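PDB 6GZB: spore germination protein GerM from Bacillus subtilis subsp. subtilis str. 168, which is of unknown biochemical function but affects both sporulation and germination, and carries tandem GerMN domains. Local coordinates for residues L299-K311 and G323-Q335. Sequence-based numbering, arbitrary orientation.
Sequences LTEQPDVKSVSVK and GEKLTEPVSRPSQ
R332 lays its extended side chain across T300 and ends against E301, tying the residue just after strand 330-331 to the turn at the end of helix 289-299. With CG anti to the backbone N (chi1 -175°) and the chain straight as far as NE, its methylenes run beside T300 OG1 before the guanidinium arrives. R332 NH2 donates to T300 OG1 at 3.0 Å, in the guanidinium plane. R332 NH1 meets E301 OE1 at 2.8 Å from the syn side but tilted well out of the carboxylate plane; the two flat groups stand 81° apart, and this salt bridge converges on one oxygen, with only a weak second bond from NH2. Both acceptors have further partners, T300 OG1 at V296 O and E301 OE1 at Y204 OH, which links the arginine to helix 289-299 and to strand 198-208. Replacing the arginine by alanine is likely to leave the E301 carboxylate without this cationic mate and to bare the flank of T300. Further along, the segments join as neighbouring strands of the mixed four-stranded sheet in the second GerMN domain, where the short, weakly bonded strand 330-331, outermost within this chain and antiparallel to 307-312, illustrates how few backbone bonds can be supplemented by a side-chain clamp and bridging waters. V308 and V330 make the hydrogen-bonded pair: V308 N to V330 O is 2.8 Å, and V330 N to V308 O is 2.7 Å. The P329 ring packs against two serine hydroxyls, CB lying 3.4 Å from S307 OG and CG 3.4 Å from S309 OG. Past this proline the backbones separate, and water takes over: one molecule accepts from V310 N while donating to L326 O and E328 O, and a second donates to V310 O and L326 O.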
loop_
_atom_site.group_PDB
_atom_site.type_symbol
_atom_site.label_atom_id
_atom_site.label_comp_id
_atom_site.label_asym_id
_atom_site.label_seq_id
_atom_site.Cartn_x
_atom_site.Cartn_y
_atom_site.Cartn_z
ATOM N N LEU A 299 7.346 2.803 -6.597
ATOM C CA LEU A 299 7.285 3.086 -8.027
ATOM C C LEU A 299 6.241 2.238 -8.748
ATOM O O LEU A 299 5.513 2.747 -9.609
ATOM C CB LEU A 299 8.660 2.897 -8.661
ATOM C CG LEU A 299 9.471 4.180 -8.857
ATOM C CD1 LEU A 299 9.154 5.225 -7.808
ATOM C CD2 LEU A 299 10.964 3.913 -8.905
ATOM N N THR A 300 6.094 0.980 -8.346
ATOM C CA THR A 300 5.106 0.102 -8.976
ATOM C C THR A 300 3.673 0.370 -8.526
ATOM O O THR A 300 2.767 -0.334 -8.948
ATOM C CB THR A 300 5.422 -1.394 -8.752
ATOM O OG1 THR A 300 5.458 -1.703 -7.355
ATOM C CG2 THR A 300 6.747 -1.754 -9.366
ATOM N N GLU A 301 3.463 1.356 -7.653
ATOM C CA GLU A 301 2.117 1.877 -7.403
ATOM C C GLU A 301 1.685 2.836 -8.501
ATOM O O GLU A 301 0.505 3.151 -8.606
ATOM C CB GLU A 301 2.038 2.636 -6.071
ATOM C CG GLU A 301 2.190 1.785 -4.832
ATOM C CD GLU A 301 1.075 0.769 -4.641
ATOM O OE1 GLU A 301 1.329 -0.236 -3.944
ATOM O OE2 GLU A 301 -0.041 0.947 -5.169
ATOM N N GLN A 302 2.657 3.409 -9.180
ATOM C CA GLN A 302 2.418 4.384 -10.213
ATOM C C GLN A 302 1.978 3.715 -11.478
ATOM O O GLN A 302 2.364 2.610 -11.752
ATOM C CB GLN A 302 3.628 5.257 -10.443
ATOM C CG GLN A 302 3.925 6.156 -9.274
ATOM C CD GLN A 302 5.168 6.981 -9.420
ATOM O OE1 GLN A 302 5.575 7.276 -10.492
ATOM N NE2 GLN A 302 5.755 7.351 -8.334
ATOM N N PRO A 303 1.145 4.407 -12.246
ATOM C CA PRO A 303 0.569 3.912 -13.489
ATOM C C PRO A 303 1.624 3.520 -14.487
ATOM O O PRO A 303 2.546 4.262 -14.715
ATOM C CB PRO A 303 -0.248 5.097 -13.993
ATOM C CG PRO A 303 -0.324 6.048 -12.858
ATOM C CD PRO A 303 0.912 5.839 -12.078
ATOM N N ASP A 304 1.452 2.316 -14.995
ATOM C CA ASP A 304 2.282 1.661 -15.985
ATOM C C ASP A 304 3.700 1.292 -15.571
ATOM O O ASP A 304 4.503 0.998 -16.414
ATOM C CB ASP A 304 2.293 2.412 -17.314
ATOM C CG ASP A 304 0.909 2.783 -17.795
ATOM O OD1 ASP A 304 0.059 1.910 -17.939
ATOM O OD2 ASP A 304 0.690 3.967 -18.038
ATOM N N VAL A 305 4.009 1.302 -14.286
ATOM C CA VAL A 305 5.329 0.921 -13.851
ATOM C C VAL A 305 5.267 -0.521 -13.407
ATOM O O VAL A 305 4.523 -0.850 -12.530
ATOM C CB VAL A 305 5.838 1.797 -12.722
ATOM C CG1 VAL A 305 7.150 1.274 -12.197
ATOM C CG2 VAL A 305 5.972 3.223 -13.163
ATOM N N LYS A 306 6.060 -1.372 -14.029
ATOM C CA LYS A 306 6.059 -2.799 -13.711
ATOM C C LYS A 306 7.367 -3.263 -13.081
ATOM O O LYS A 306 7.393 -4.260 -12.357
ATOM C CB LYS A 306 5.766 -3.618 -14.968
ATOM C CG LYS A 306 4.418 -3.303 -15.607
ATOM C CD LYS A 306 3.259 -3.537 -14.643
ATOM C CE LYS A 306 1.913 -3.589 -15.357
ATOM N NZ LYS A 306 0.796 -3.123 -14.485
ATOM N N SER A 307 8.449 -2.532 -13.327
ATOM C CA SER A 307 9.755 -2.941 -12.822
ATOM C C SER A 307 10.712 -1.764 -12.742
ATOM O O SER A 307 10.490 -0.724 -13.358
ATOM C CB SER A 307 10.350 -4.031 -13.721
ATOM O OG SER A 307 10.707 -3.507 -14.989
ATOM N N VAL A 308 11.775 -1.934 -11.967
ATOM C CA VAL A 308 12.728 -0.862 -11.709
ATOM C C VAL A 308 14.146 -1.401 -11.812
ATOM O O VAL A 308 14.494 -2.375 -11.147
ATOM C CB VAL A 308 12.551 -0.278 -10.295
ATOM C CG1 VAL A 308 13.460 0.929 -10.090
ATOM C CG2 VAL A 308 11.095 0.062 -10.041
ATOM N N SER A 309 14.956 -0.768 -12.656
ATOM C CA SER A 309 16.382 -1.058 -12.736
ATOM C C SER A 309 17.133 0.065 -12.070
ATOM O O SER A 309 16.768 1.239 -12.215
ATOM C CB SER A 309 16.834 -1.163 -14.199
ATOM O OG SER A 309 16.109 -2.168 -14.882
ATOM N N VAL A 310 18.183 -0.288 -11.339
ATOM C CA VAL A 310 18.916 0.697 -10.561
ATOM C C VAL A 310 20.375 0.749 -10.972
ATOM O O VAL A 310 21.001 -0.280 -11.203
ATOM C CB VAL A 310 18.802 0.424 -9.050
ATOM C CG1 VAL A 310 17.349 0.577 -8.590
ATOM C CG2 VAL A 310 19.335 -0.963 -8.719
ATOM N N LYS A 311 20.888 1.963 -11.117
ATOM C CA LYS A 311 22.287 2.186 -11.424
ATOM C C LYS A 311 22.830 3.187 -10.447
ATOM O O LYS A 311 22.070 3.920 -9.820
ATOM C CB LYS A 311 22.460 2.735 -12.844
ATOM C CG LYS A 311 21.904 1.824 -13.924
ATOM C CD LYS A 311 22.231 2.332 -15.321
ATOM C CE LYS A 311 21.397 1.605 -16.367
ATOM N NZ LYS A 311 21.817 1.929 -17.753
ATOM N N GLY A 323 25.007 -10.132 -2.023
ATOM C CA GLY A 323 26.167 -9.911 -2.888
ATOM C C GLY A 323 25.875 -10.124 -4.365
ATOM O O GLY A 323 26.784 -10.183 -5.177
ATOM N N GLU A 324 24.600 -10.250 -4.709
ATOM C CA GLU A 324 24.186 -10.493 -6.081
ATOM C C GLU A 324 24.097 -9.184 -6.864
ATOM O O GLU A 324 23.502 -8.220 -6.396
ATOM C CB GLU A 324 22.833 -11.206 -6.090
ATOM C CG GLU A 324 22.806 -12.438 -5.195
ATOM C CD GLU A 324 21.438 -13.081 -5.107
ATOM O OE1 GLU A 324 21.368 -14.278 -4.750
ATOM O OE2 GLU A 324 20.434 -12.394 -5.401
ATOM N N LYS A 325 24.637 -9.179 -8.081
ATOM C CA LYS A 325 24.635 -7.984 -8.919
ATOM C C LYS A 325 23.226 -7.696 -9.413
ATOM O O LYS A 325 22.573 -8.557 -9.984
ATOM C CB LYS A 325 25.569 -8.141 -10.125
ATOM C CG LYS A 325 27.041 -8.208 -9.783
ATOM C CD LYS A 325 27.911 -7.998 -11.013
ATOM C CE LYS A 325 29.355 -8.382 -10.725
ATOM N NZ LYS A 325 30.261 -8.086 -11.867
ATOM N N LEU A 326 22.796 -6.454 -9.246
ATOM C CA LEU A 326 21.477 -6.029 -9.673
ATOM C C LEU A 326 21.566 -5.385 -11.048
ATOM O O LEU A 326 21.542 -4.158 -11.170
ATOM C CB LEU A 326 20.915 -5.023 -8.674
ATOM C CG LEU A 326 20.731 -5.566 -7.264
ATOM C CD1 LEU A 326 20.459 -4.429 -6.294
ATOM C CD2 LEU A 326 19.590 -6.565 -7.260
ATOM N N THR A 327 21.648 -6.216 -12.080
ATOM C CA THR A 327 21.779 -5.727 -13.446
ATOM C C THR A 327 20.444 -5.782 -14.172
ATOM O O THR A 327 20.306 -5.234 -15.257
ATOM C CB THR A 327 22.795 -6.562 -14.260
ATOM O OG1 THR A 327 22.275 -7.879 -14.476
ATOM C CG2 THR A 327 24.130 -6.658 -13.545
ATOM N N GLU A 328 19.488 -6.516 -13.613
ATOM C CA GLU A 328 18.187 -6.670 -14.250
ATOM C C GLU A 328 17.100 -5.877 -13.512
ATOM O O GLU A 328 17.265 -5.505 -12.352
ATOM C CB GLU A 328 17.797 -8.146 -14.327
ATOM C CG GLU A 328 18.701 -9.000 -15.209
ATOM C CD GLU A 328 19.030 -8.334 -16.533
ATOM O OE1 GLU A 328 18.124 -8.238 -17.392
ATOM O OE2 GLU A 328 20.190 -7.887 -16.699
ATOM N N PRO A 329 15.990 -5.598 -14.204
ATOM C CA PRO A 329 14.862 -4.926 -13.576
ATOM C C PRO A 329 14.309 -5.736 -12.414
ATOM O O PRO A 329 14.116 -6.935 -12.541
ATOM C CB PRO A 329 13.823 -4.837 -14.703
ATOM C CG PRO A 329 14.595 -4.988 -15.972
ATOM C CD PRO A 329 15.757 -5.870 -15.635
ATOM N N VAL A 330 14.043 -5.070 -11.299
ATOM C CA VAL A 330 13.382 -5.697 -10.165
ATOM C C VAL A 330 11.891 -5.388 -10.228
ATOM O O VAL A 330 11.475 -4.237 -10.410
ATOM C CB VAL A 330 13.957 -5.174 -8.838
ATOM C CG1 VAL A 330 13.326 -5.889 -7.652
ATOM C CG2 VAL A 330 15.466 -5.333 -8.825
ATOM N N SER A 331 11.078 -6.418 -10.061
ATOM C CA SER A 331 9.645 -6.235 -10.111
ATOM C C SER A 331 9.059 -6.294 -8.702
ATOM O O SER A 331 9.753 -6.576 -7.732
ATOM C CB SER A 331 9.006 -7.283 -11.021
ATOM O OG SER A 331 9.307 -8.585 -10.563
ATOM N N ARG A 332 7.797 -5.919 -8.595
ATOM C CA ARG A 332 7.122 -5.843 -7.313
ATOM C C ARG A 332 7.127 -7.215 -6.641
ATOM O O ARG A 332 6.840 -8.221 -7.281
ATOM C CB ARG A 332 5.695 -5.372 -7.560
ATOM C CG ARG A 332 4.870 -5.113 -6.323
ATOM C CD ARG A 332 3.517 -4.550 -6.738
ATOM N NE ARG A 332 2.649 -4.288 -5.598
ATOM C CZ ARG A 332 2.555 -3.115 -4.985
ATOM N NH1 ARG A 332 1.741 -2.974 -3.951
ATOM N NH2 ARG A 332 3.275 -2.085 -5.400
ATOM N N PRO A 333 7.459 -7.263 -5.347
ATOM C CA PRO A 333 7.422 -8.521 -4.598
ATOM C C PRO A 333 6.105 -9.268 -4.796
ATOM O O PRO A 333 5.044 -8.644 -4.888
ATOM C CB PRO A 333 7.559 -8.068 -3.145
ATOM C CG PRO A 333 8.300 -6.781 -3.216
ATOM C CD PRO A 333 7.938 -6.137 -4.525
ATOM N N SER A 334 6.182 -10.592 -4.896
ATOM C CA SER A 334 4.987 -11.415 -5.098
ATOM C C SER A 334 4.125 -11.420 -3.839
ATOM O O SER A 334 2.904 -11.443 -3.919
ATOM C CB SER A 334 5.370 -12.852 -5.482
ATOM O OG SER A 334 6.749 -13.088 -5.264
ATOM N N GLN A 335 4.774 -11.386 -2.683
ATOM C CA GLN A 335 4.078 -11.262 -1.411
ATOM C C GLN A 335 4.540 -9.999 -0.702
ATOM O O GLN A 335 5.685 -9.909 -0.270
ATOM C CB GLN A 335 4.364 -12.487 -0.533
ATOM C CG GLN A 335 3.834 -13.780 -1.127
ATOM C CD GLN A 335 4.094 -14.989 -0.254
ATOM O OE1 GLN A 335 4.398 -14.870 0.935
ATOM N NE2 GLN A 335 3.966 -16.165 -0.841
HETATM O O HOH W 1 22.978 -2.161 -10.320
HETATM O O HOH W 2 18.916 -3.228 -11.684
#